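Local coordinates for fiber (Human adenovirus 26, PDB 6FJN), which forms the trimeric head (knob) of the adenovirus fiber, the capsid protein through which the virus attaches to host-cell receptors, at residues L36-L41 / S175-Y180; P103-Y108 / A143-T148; I125-L130 / P137-I142. One frame throughout, in Å; residues are numbered along the deposited sequence. Where two conformers were deposited one is given.

Interaction 1: residues L36-L41 / S175-Y180; sequences LGNVSL and SFTFSY
Residues 36-41 and 176-180 run antiparallel as neighbouring strands, their short axes 4.5 Å apart at closest approach and 147° between directions. Gly37 and Phe178 form one hydrogen-bonded pair, with Gly37 N to Phe178 O at 2.8 Å and Phe178 N giving the return bond to Gly37 O. Val39 and Phe176 form the second pair in the same way. Gly37 carries the ring of Phe178. Phe178 CG stands between its own backbone N and carbonyl carbon (chi1 63°), which folds the ring back across the neighbouring strand. Gly37 CA then lies over one face of the ring, 3.9 Å from its centroid, a CH-pi contact. Phe178 CE1 also lies 3.5 Å from Gly37 C. Val39 CG1 continues the apolar patch and meets Phe178 CE1 at 3.9 Å, the two side chains crossing at about a right angle. Strand 176-181 is the outermost strand, within this chain, of one of the two antiparallel sheets of the knob's beta-sandwich. The Val39, Phe176 and Phe178 side chains face the sandwich interior, where Ile140 and Ile142 of the other sheet pack on them. The other face, with Leu36, Asn38 and Thr177, looks to the neighbouring subunits. Leu36 CD1 touches Thr177 CG2 at 3.9 Å. One water donates to both Asn38 OD1 (2.7 Å) and Ser175 OG (2.8 Å), tying the two polar ends together. Ser175 OG also bonds to the backbone O of Arg121 of the second subunit, and Thr177 OG1 pairs with Ser179 OG of that subunit.

Interaction 2: residues P103-Y108 / A143-T148; sequences PNLTAY and AFNQET
The CB of Phe144 rests over one face of the Tyr108 ring, and the two side chains run in the same direction. Phe144 CB is 3.7 Å from Tyr108 CG and 4.1 Å from the ring centroid, a CH-pi contact. Phe144 CG is anti to the carbonyl carbon (chi1 -59°), which sends its ring alongside that of Tyr108. The two ring planes are inclined by 33°, with centroids 5.1 Å apart. On the opposite face of the tyrosine ring sits the methyl of Ala107. The Pro103 ring also touches Phe144. Its CG meets Phe144 CD1 at 3.8 Å, and the two side chains cross at about a right angle. Asn145 enters the turn formed by residues 103-108. Its side-chain amide lies among the Pro103 ring, the Leu105 side chain and the backbone carbonyls of Pro103 and Tyr108.

Asn104 holds this turn. Its OD1 accepts a straight bond from Ala107 N at 2.9 Å (N-H...O 165°) and a weak one from Thr106 N, an Asx motif. Tyr108 N closes the turn on Asn104 O. Asn104 ND2 bonds to Thr182 O and Leu105 N to Gln183 OE1, so this turn of the knob's long loop holds the C-terminal end of the chain. Thr182 and Gln183 contact L-glutamate in another structure of the protein. Gln146 folds back so that NE2 donates to Phe144 O at 2.8 Å, and it also bonds to Pro109 O. Tyr108 OH bonds to Leu181 N. The contact thus joins the long loop between strands 89-90 and 123-129 to the end of strand 137-144. Strand 176-181 flanks it through Tyr180, while strand 154-161 brings Tyr154 against Leu105 and Asn145.

Interaction 3: residues I125-L130 / P137-I142; sequences ISNVYL and PVIITI
Tyr129 crosses Pro137 at a slant. Its CG is anti to the carbonyl carbon (chi1 -69°), which turns the ring toward the proline, and Tyr129 CE2 comes to 3.8 Å from Pro137 CB. Farther along the same face, Asn127 runs beside Pro137, its OD1 3.8 Å from Pro137 CB. Ile125 lies alongside Thr141, with Ile125 CG1 set against Thr141 OG1 and CG2. It also touches Ile139 in one of that residue's two conformers. Tyr129 of the third subunit packs on Ile125 and Asn127 of this face.

On the other face, Val128 slants across both Val138 and Ile140. Val128 CG1 touches Ile140 CG2 at 4.0 Å, and Val128 CG2 meets Val138 CB at 4.1 Å. Leu130, just past the strand, adds its CB against Val138 CG2.

Between the two faces, the strands form an antiparallel hairpin, with 139° between their short axes. Ser126 pairs with Ile140 and Val128 with Val138, each through two backbone bonds. Val128 N to Val138 O is 2.8 Å. The backbone N-H and C=O groups of these pairs are therefore satisfied within the hairpin. The side chains that meet on the Val128 face do so mainly by apolar contact, and this face packs on Phe176 of the facing sheet and Phe160 of strand 154-161 in the core. On the Tyr129 face, which meets neighbouring subunits, apolar groups also lie against the oxygens of Asn127 and Thr141, with no hydrogen bond between side chains of the two strands.

In the fold
Interactions 1 and 3 belong to the two facing sheets of the knob and meet in the core between them, with centres about 11 Å apart. Phe176 CE1 lies 3.5 Å from Ser126 CB, and Phe178 CD1 lies 3.6 Å from Ile142 CD1. Interaction 2 takes up strand 137-144 where interaction 3 leaves it. It touches interaction 1 through Tyr180, whose CD2 is 3.4 Å from Phe144 CE1. All three contacts reach neighbouring subunits. Lys30, Thr182 and, covalently, Gln183 contact an L-glutamate in another structure of this protein; none is bound here. The side chain of Leu105 is about 4 Å from that of Gln183, and that of Leu36 about 8 Å from that of Lys30.

Interaction 1: residues L36-L41 / S175-Y180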
loop_
_atom_site.group_PDB
_atom_site.type_symbol
_atom_site.label_atom_id
_atom_site.label_comp_id
_atom_site.label_asym_id
_atom_site.label_seq_id
_atom_site.Cartn_x
_atom_site.Cartn_y
_atom_site.Cartn_z
ATOM N N LEU A 36 -8.467 -4.354 -2.946
ATOM C CA LEU A 36 -7.053 -4.429 -2.758
ATOM C C LEU A 36 -6.446 -4.923 -4.059
ATOM O O LEU A 36 -6.734 -6.068 -4.481
ATOM C CB LEU A 36 -6.746 -5.394 -1.600
ATOM C CG LEU A 36 -5.291 -5.593 -1.244
ATOM C CD1 LEU A 36 -4.633 -4.320 -0.767
ATOM C CD2 LEU A 36 -5.149 -6.702 -0.216
ATOM N N GLY A 37 -5.674 -4.078 -4.702
ATOM C CA GLY A 37 -5.096 -4.405 -5.979
ATOM C C GLY A 37 -3.594 -4.656 -5.910
ATOM O O GLY A 37 -2.891 -4.105 -5.042
ATOM N N ASN A 38 -3.101 -5.429 -6.881
ATOM C CA ASN A 38 -1.673 -5.754 -6.946
ATOM C C ASN A 38 -1.337 -5.853 -8.428
ATOM O O ASN A 38 -2.013 -6.635 -9.154
ATOM C CB ASN A 38 -1.459 -7.048 -6.203
ATOM C CG ASN A 38 -0.047 -7.502 -6.179
ATOM O OD1 ASN A 38 0.412 -8.092 -7.165
ATOM N ND2 ASN A 38 0.656 -7.432 -5.050
ATOM N N VAL A 39 -0.355 -5.128 -8.891
ATOM C CA VAL A 39 -0.070 -5.065 -10.334
ATOM C C VAL A 39 1.423 -5.106 -10.599
ATOM O O VAL A 39 2.247 -4.512 -9.848
ATOM C CB VAL A 39 -0.709 -3.797 -10.956
ATOM C CG1 VAL A 39 -0.133 -2.510 -10.414
ATOM C CG2 VAL A 39 -0.672 -3.822 -12.496
ATOM N N SER A 40 1.756 -5.601 -11.781
ATOM C CA SER A 40 3.081 -5.501 -12.328
ATOM C C SER A 40 2.972 -5.782 -13.817
ATOM O O SER A 40 1.920 -6.268 -14.309
ATOM C CB SER A 40 3.987 -6.544 -11.675
ATOM O OG SER A 40 3.563 -7.884 -11.953
ATOM N N LEU A 41 4.043 -5.506 -14.554
ATOM C CA LEU A 41 4.017 -5.561 -16.009
ATOM C C LEU A 41 5.407 -5.992 -16.498
ATOM O O LEU A 41 6.430 -5.471 -16.006
ATOM C CB LEU A 41 3.636 -4.189 -16.570
ATOM C CG LEU A 41 3.605 -4.021 -18.089
ATOM C CD1 LEU A 41 2.580 -4.926 -18.766
ATOM C CD2 LEU A 41 3.359 -2.578 -18.447
ATOM N N SER A 175 6.336 -5.349 -8.107
ATOM C CA SER A 175 4.902 -5.359 -7.839
ATOM C C SER A 175 4.477 -4.151 -7.032
ATOM O O SER A 175 5.215 -3.693 -6.137
ATOM C CB SER A 175 4.523 -6.628 -7.097
ATOM O OG SER A 175 4.631 -7.787 -7.910
ATOM N N PHE A 176 3.256 -3.692 -7.276
ATOM C CA PHE A 176 2.717 -2.522 -6.594
ATOM C C PHE A 176 1.337 -2.809 -6.033
ATOM O O PHE A 176 0.435 -3.273 -6.771
ATOM C CB PHE A 176 2.636 -1.352 -7.577
ATOM C CG PHE A 176 2.251 -0.049 -6.907
ATOM C CD1 PHE A 176 3.122 0.594 -6.070
ATOM C CD2 PHE A 176 0.992 0.520 -7.120
ATOM C CE1 PHE A 176 2.786 1.759 -5.468
ATOM C CE2 PHE A 176 0.621 1.699 -6.507
ATOM C CZ PHE A 176 1.519 2.308 -5.658
ATOM N N THR A 177 1.166 -2.541 -4.751
ATOM C CA THR A 177 -0.094 -2.721 -4.050
ATOM C C THR A 177 -0.819 -1.395 -3.962
ATOM O O THR A 177 -0.194 -0.327 -3.734
ATOM C CB THR A 177 0.145 -3.296 -2.673
ATOM O OG1 THR A 177 0.613 -4.657 -2.886
ATOM C CG2 THR A 177 -1.037 -3.369 -1.787
ATOM N N PHE A 178 -2.139 -1.434 -4.098
ATOM C CA PHE A 178 -2.955 -0.227 -4.052
ATOM C C PHE A 178 -4.352 -0.578 -3.629
ATOM O O PHE A 178 -4.695 -1.792 -3.514
ATOM C CB PHE A 178 -2.943 0.474 -5.421
ATOM C CG PHE A 178 -3.529 -0.328 -6.545
ATOM C CD1 PHE A 178 -2.791 -1.299 -7.195
ATOM C CD2 PHE A 178 -4.826 -0.094 -6.973
ATOM C CE1 PHE A 178 -3.329 -2.016 -8.251
ATOM C CE2 PHE A 178 -5.382 -0.826 -8.017
ATOM C CZ PHE A 178 -4.608 -1.789 -8.672
ATOM N N SER A 179 -5.202 0.400 -3.384
ATOM C CA SER A 179 -6.609 0.128 -3.173
ATOM C C SER A 179 -7.437 1.232 -3.780
ATOM O O SER A 179 -6.903 2.317 -4.124
ATOM C CB SER A 179 -6.964 -0.029 -1.695
ATOM O OG SER A 179 -6.979 1.225 -1.027
ATOM N N TYR A 180 -8.733 0.984 -3.936
ATOM C CA TYR A 180 -9.676 2.005 -4.372
ATOM C C TYR A 180 -11.037 1.689 -3.900
ATOM O O TYR A 180 -11.388 0.537 -3.616
ATOM C CB TYR A 180 -9.641 2.185 -5.928
ATOM C CG TYR A 180 -9.984 0.906 -6.689
ATOM C CD1 TYR A 180 -11.318 0.647 -7.066
ATOM C CD2 TYR A 180 -9.023 0.007 -7.069
ATOM C CE1 TYR A 180 -11.633 -0.476 -7.790
ATOM C CE2 TYR A 180 -9.336 -1.134 -7.808
ATOM C CZ TYR A 180 -10.648 -1.363 -8.170
ATOM O OH TYR A 180 -10.889 -2.528 -8.861
HETATM O O HOH W 1 2.628 -9.661 -7.336
#

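Interaction 2: residues P103-Y108 / A143-T148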
loop_
_atom_site.group_PDB
_atom_site.type_symbol
_atom_site.label_atom_id
_atom_site.label_comp_id
_atom_site.label_asym_id
_atom_site.label_seq_id
_atom_site.Cartn_x
_atom_site.Cartn_y
_atom_site.Cartn_z
ATOM N N PRO A 103 -14.413 0.885 -10.000
ATOM C CA PRO A 103 -14.129 2.077 -9.181
ATOM C C PRO A 103 -15.358 2.959 -9.023
ATOM O O PRO A 103 -16.104 3.182 -9.971
ATOM C CB PRO A 103 -12.996 2.791 -9.949
ATOM C CG PRO A 103 -12.506 1.797 -10.959
ATOM C CD PRO A 103 -13.678 0.924 -11.259
ATOM N N ASN A 104 -15.562 3.395 -7.792
ATOM C CA ASN A 104 -16.729 4.188 -7.413
ATOM C C ASN A 104 -16.803 5.475 -8.235
ATOM O O ASN A 104 -15.879 6.233 -8.275
ATOM C CB ASN A 104 -16.577 4.505 -5.925
ATOM C CG ASN A 104 -17.786 5.202 -5.351
ATOM O OD1 ASN A 104 -18.018 6.417 -5.543
ATOM N ND2 ASN A 104 -18.612 4.420 -4.688
ATOM N N LEU A 105 -17.969 5.690 -8.861
ATOM C CA LEU A 105 -18.130 6.859 -9.775
ATOM C C LEU A 105 -18.310 8.187 -9.043
ATOM O O LEU A 105 -18.074 9.245 -9.603
ATOM C CB LEU A 105 -19.288 6.607 -10.746
ATOM C CG LEU A 105 -18.884 5.721 -11.939
ATOM C CD1 LEU A 105 -20.129 5.138 -12.581
ATOM C CD2 LEU A 105 -18.030 6.455 -12.951
ATOM N N THR A 106 -18.706 8.148 -7.780
ATOM C CA THR A 106 -18.754 9.387 -6.979
ATOM C C THR A 106 -17.370 9.807 -6.530
ATOM O O THR A 106 -16.942 10.970 -6.655
ATOM C CB THR A 106 -19.661 9.250 -5.768
ATOM O OG1 THR A 106 -20.947 8.858 -6.238
ATOM C CG2 THR A 106 -19.776 10.556 -4.993
ATOM N N ALA A 107 -16.571 8.849 -6.041
ATOM C CA ALA A 107 -15.175 9.128 -5.671
ATOM C C ALA A 107 -14.382 9.525 -6.900
ATOM O O ALA A 107 -13.484 10.406 -6.872
ATOM C CB ALA A 107 -14.548 7.894 -5.061
ATOM N N TYR A 108 -14.652 8.801 -8.002
ATOM C CA TYR A 108 -13.824 8.912 -9.216
ATOM C C TYR A 108 -14.722 9.175 -10.406
ATOM O O TYR A 108 -15.041 8.267 -11.193
ATOM C CB TYR A 108 -12.945 7.671 -9.429
ATOM C CG TYR A 108 -12.356 7.102 -8.172
ATOM C CD1 TYR A 108 -11.482 7.805 -7.394
ATOM C CD2 TYR A 108 -12.673 5.807 -7.754
ATOM C CE1 TYR A 108 -10.914 7.261 -6.253
ATOM C CE2 TYR A 108 -12.115 5.249 -6.616
ATOM C CZ TYR A 108 -11.237 5.968 -5.867
ATOM O OH TYR A 108 -10.713 5.399 -4.724
ATOM N N ALA A 143 -5.058 5.381 -12.671
ATOM C CA ALA A 143 -6.160 6.323 -12.780
ATOM C C ALA A 143 -7.461 5.599 -12.861
ATOM O O ALA A 143 -7.584 4.605 -13.595
ATOM C CB ALA A 143 -5.996 7.245 -13.991
ATOM N N PHE A 144 -8.469 6.120 -12.159
ATOM C CA PHE A 144 -9.780 5.499 -12.075
ATOM C C PHE A 144 -10.827 6.325 -12.786
ATOM O O PHE A 144 -11.023 7.513 -12.480
ATOM C CB PHE A 144 -10.175 5.344 -10.597
ATOM C CG PHE A 144 -9.177 4.495 -9.841
ATOM C CD1 PHE A 144 -9.106 3.126 -10.042
ATOM C CD2 PHE A 144 -8.276 5.051 -8.970
ATOM C CE1 PHE A 144 -8.163 2.348 -9.429
ATOM C CE2 PHE A 144 -7.312 4.259 -8.327
ATOM C CZ PHE A 144 -7.272 2.914 -8.590
ATOM N N ASN A 145 -11.531 5.668 -13.724
ATOM C CA ASN A 145 -12.684 6.241 -14.430
ATOM C C ASN A 145 -12.381 7.489 -15.234
ATOM O O ASN A 145 -13.258 8.282 -15.503
ATOM C CB ASN A 145 -13.881 6.463 -13.499
ATOM C CG ASN A 145 -14.380 5.205 -12.853
ATOM O OD1 ASN A 145 -15.008 5.301 -11.732
ATOM N ND2 ASN A 145 -14.186 4.073 -13.429
ATOM N N GLN A 146 -11.123 7.643 -15.655
ATOM C CA GLN A 146 -10.741 8.829 -16.419
ATOM C C GLN A 146 -10.797 8.629 -17.919
ATOM O O GLN A 146 -10.640 9.593 -18.663
ATOM C CB GLN A 146 -9.374 9.362 -15.973
ATOM C CG GLN A 146 -9.354 9.718 -14.481
ATOM C CD GLN A 146 -10.494 10.639 -14.122
ATOM O OE1 GLN A 146 -10.562 11.780 -14.621
ATOM N NE2 GLN A 146 -11.460 10.150 -13.402
ATOM N N GLU A 147 -11.072 7.420 -18.407
ATOM C CA GLU A 147 -11.235 7.174 -19.815
ATOM C C GLU A 147 -12.680 7.377 -20.238
ATOM O O GLU A 147 -13.603 7.082 -19.516
ATOM C CB GLU A 147 -10.827 5.753 -20.171
ATOM C CG GLU A 147 -9.354 5.467 -19.821
ATOM C CD GLU A 147 -8.403 6.397 -20.535
ATOM O OE1 GLU A 147 -8.440 6.443 -21.789
ATOM O OE2 GLU A 147 -7.546 7.020 -19.892
ATOM N N THR A 148 -12.837 7.861 -21.467
ATOM C CA THR A 148 -14.134 7.866 -22.135
ATOM C C THR A 148 -14.129 6.990 -23.445
ATOM O O THR A 148 -15.209 6.815 -24.029
ATOM C CB THR A 148 -14.543 9.300 -22.472
ATOM O OG1 THR A 148 -13.472 9.891 -23.189
ATOM C CG2 THR A 148 -14.779 10.080 -21.193
#

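Interaction 3: residues I125-L130 / P137-I142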
loop_
_atom_site.group_PDB
_atom_site.type_symbol
_atom_site.label_atom_id
_atom_site.label_comp_id
_atom_site.label_asym_id
_atom_site.label_seq_id
_atom_site.Cartn_x
_atom_site.Cartn_y
_atom_site.Cartn_z
ATOM N N ILE A 125 -0.120 7.909 -7.572
ATOM C CA ILE A 125 1.170 8.024 -8.226
ATOM C C ILE A 125 2.219 7.559 -7.251
ATOM O O ILE A 125 2.238 8.012 -6.064
ATOM C CB ILE A 125 1.444 9.462 -8.680
ATOM C CG1 ILE A 125 0.466 9.839 -9.812
ATOM C CG2 ILE A 125 2.875 9.624 -9.184
ATOM C CD1 ILE A 125 0.491 11.280 -10.234
ATOM N N SER A 126 3.102 6.684 -7.681
ATOM C CA SER A 126 4.208 6.218 -6.829
ATOM C C SER A 126 5.329 5.759 -7.713
ATOM O O SER A 126 5.316 5.995 -8.951
ATOM C CB SER A 126 3.703 5.127 -5.893
ATOM O OG SER A 126 4.653 4.834 -4.876
ATOM N N ASN A 127 6.354 5.125 -7.138
ATOM C CA ASN A 127 7.424 4.521 -7.896
ATOM C C ASN A 127 7.432 3.016 -7.768
ATOM O O ASN A 127 7.186 2.484 -6.663
ATOM C CB ASN A 127 8.789 5.017 -7.414
ATOM C CG ASN A 127 9.017 6.464 -7.823
ATOM O OD1 ASN A 127 9.266 6.694 -8.961
ATOM N ND2 ASN A 127 8.619 7.421 -7.002
ATOM N N VAL A 128 7.734 2.353 -8.873
ATOM C CA VAL A 128 8.125 0.952 -8.922
ATOM C C VAL A 128 9.537 0.929 -9.521
ATOM O O VAL A 128 10.080 1.992 -9.853
ATOM C CB VAL A 128 7.127 0.090 -9.703
ATOM C CG1 VAL A 128 5.802 0.042 -8.987
ATOM C CG2 VAL A 128 6.954 0.581 -11.149
ATOM N N TYR A 129 10.120 -0.257 -9.674
ATOM C CA TYR A 129 11.564 -0.302 -9.974
ATOM C C TYR A 129 11.822 -1.289 -11.106
ATOM O O TYR A 129 11.438 -2.478 -11.045
ATOM C CB TYR A 129 12.378 -0.633 -8.698
ATOM C CG TYR A 129 12.296 0.536 -7.780
ATOM C CD1 TYR A 129 11.216 0.755 -6.929
ATOM C CD2 TYR A 129 13.272 1.538 -7.819
ATOM C CE1 TYR A 129 11.064 1.940 -6.204
ATOM C CE2 TYR A 129 13.141 2.690 -7.048
ATOM C CZ TYR A 129 12.022 2.879 -6.273
ATOM O OH TYR A 129 11.841 4.035 -5.496
ATOM N N LEU A 130 12.468 -0.787 -12.154
ATOM C CA LEU A 130 12.754 -1.582 -13.337
ATOM C C LEU A 130 13.808 -2.630 -13.030
ATOM O O LEU A 130 14.883 -2.318 -12.491
ATOM C CB LEU A 130 13.219 -0.657 -14.485
ATOM C CG LEU A 130 13.073 -1.384 -15.854
ATOM C CD1 LEU A 130 11.912 -0.883 -16.633
ATOM C CD2 LEU A 130 14.284 -1.673 -16.600
ATOM N N PRO A 137 14.098 3.754 -10.713
ATOM C CA PRO A 137 12.694 4.074 -10.513
ATOM C C PRO A 137 11.939 4.290 -11.814
ATOM O O PRO A 137 12.468 4.807 -12.827
ATOM C CB PRO A 137 12.742 5.372 -9.760
ATOM C CG PRO A 137 14.057 6.011 -10.153
ATOM C CD PRO A 137 14.997 4.844 -10.304
ATOM N N VAL A 138 10.679 3.917 -11.782
ATOM C CA VAL A 138 9.695 4.131 -12.826
ATOM C C VAL A 138 8.467 4.646 -12.116
ATOM O O VAL A 138 8.001 4.024 -11.145
ATOM C CB VAL A 138 9.405 2.827 -13.565
ATOM C CG1 VAL A 138 8.209 2.974 -14.507
ATOM C CG2 VAL A 138 10.611 2.328 -14.330
ATOM N N ILE A 139 7.835 5.688 -12.628
ATOM C CA ILE A 139 6.656 6.246 -11.975
ATOM C C ILE A 139 5.492 5.389 -12.455
ATOM O O ILE A 139 5.373 5.101 -13.665
ATOM C CB ILE A 139 6.477 7.722 -12.368
ATOM C CG1 ILE A 139 7.779 8.522 -12.143
ATOM C CG2 ILE A 139 5.324 8.342 -11.641
ATOM C CD1 ILE A 139 7.743 9.859 -12.843
ATOM N N ILE A 140 4.699 4.950 -11.521
ATOM C CA ILE A 140 3.418 4.323 -11.852
ATOM C C ILE A 140 2.308 5.322 -11.524
ATOM O O ILE A 140 2.273 5.897 -10.429
ATOM C CB ILE A 140 3.198 2.995 -11.123
ATOM C CG1 ILE A 140 1.941 2.308 -11.641
ATOM C CG2 ILE A 140 3.230 3.085 -9.603
ATOM C CD1 ILE A 140 1.707 0.912 -11.090
ATOM N N THR A 141 1.406 5.522 -12.493
ATOM C CA THR A 141 0.203 6.325 -12.281
ATOM C C THR A 141 -0.983 5.412 -12.520
ATOM O O THR A 141 -1.139 4.893 -13.667
ATOM C CB THR A 141 0.119 7.502 -13.242
ATOM O OG1 THR A 141 1.264 8.350 -13.067
ATOM C CG2 THR A 141 -1.121 8.331 -12.950
ATOM N N ILE A 142 -1.805 5.195 -11.517
ATOM C CA ILE A 142 -3.050 4.439 -11.655
ATOM C C ILE A 142 -4.173 5.445 -11.668
ATOM O O ILE A 142 -4.251 6.275 -10.766
ATOM C CB ILE A 142 -3.239 3.415 -10.554
ATOM C CG1 ILE A 142 -1.973 2.566 -10.388
ATOM C CG2 ILE A 142 -4.455 2.557 -10.860
ATOM C CD1 ILE A 142 -2.043 1.520 -9.300
#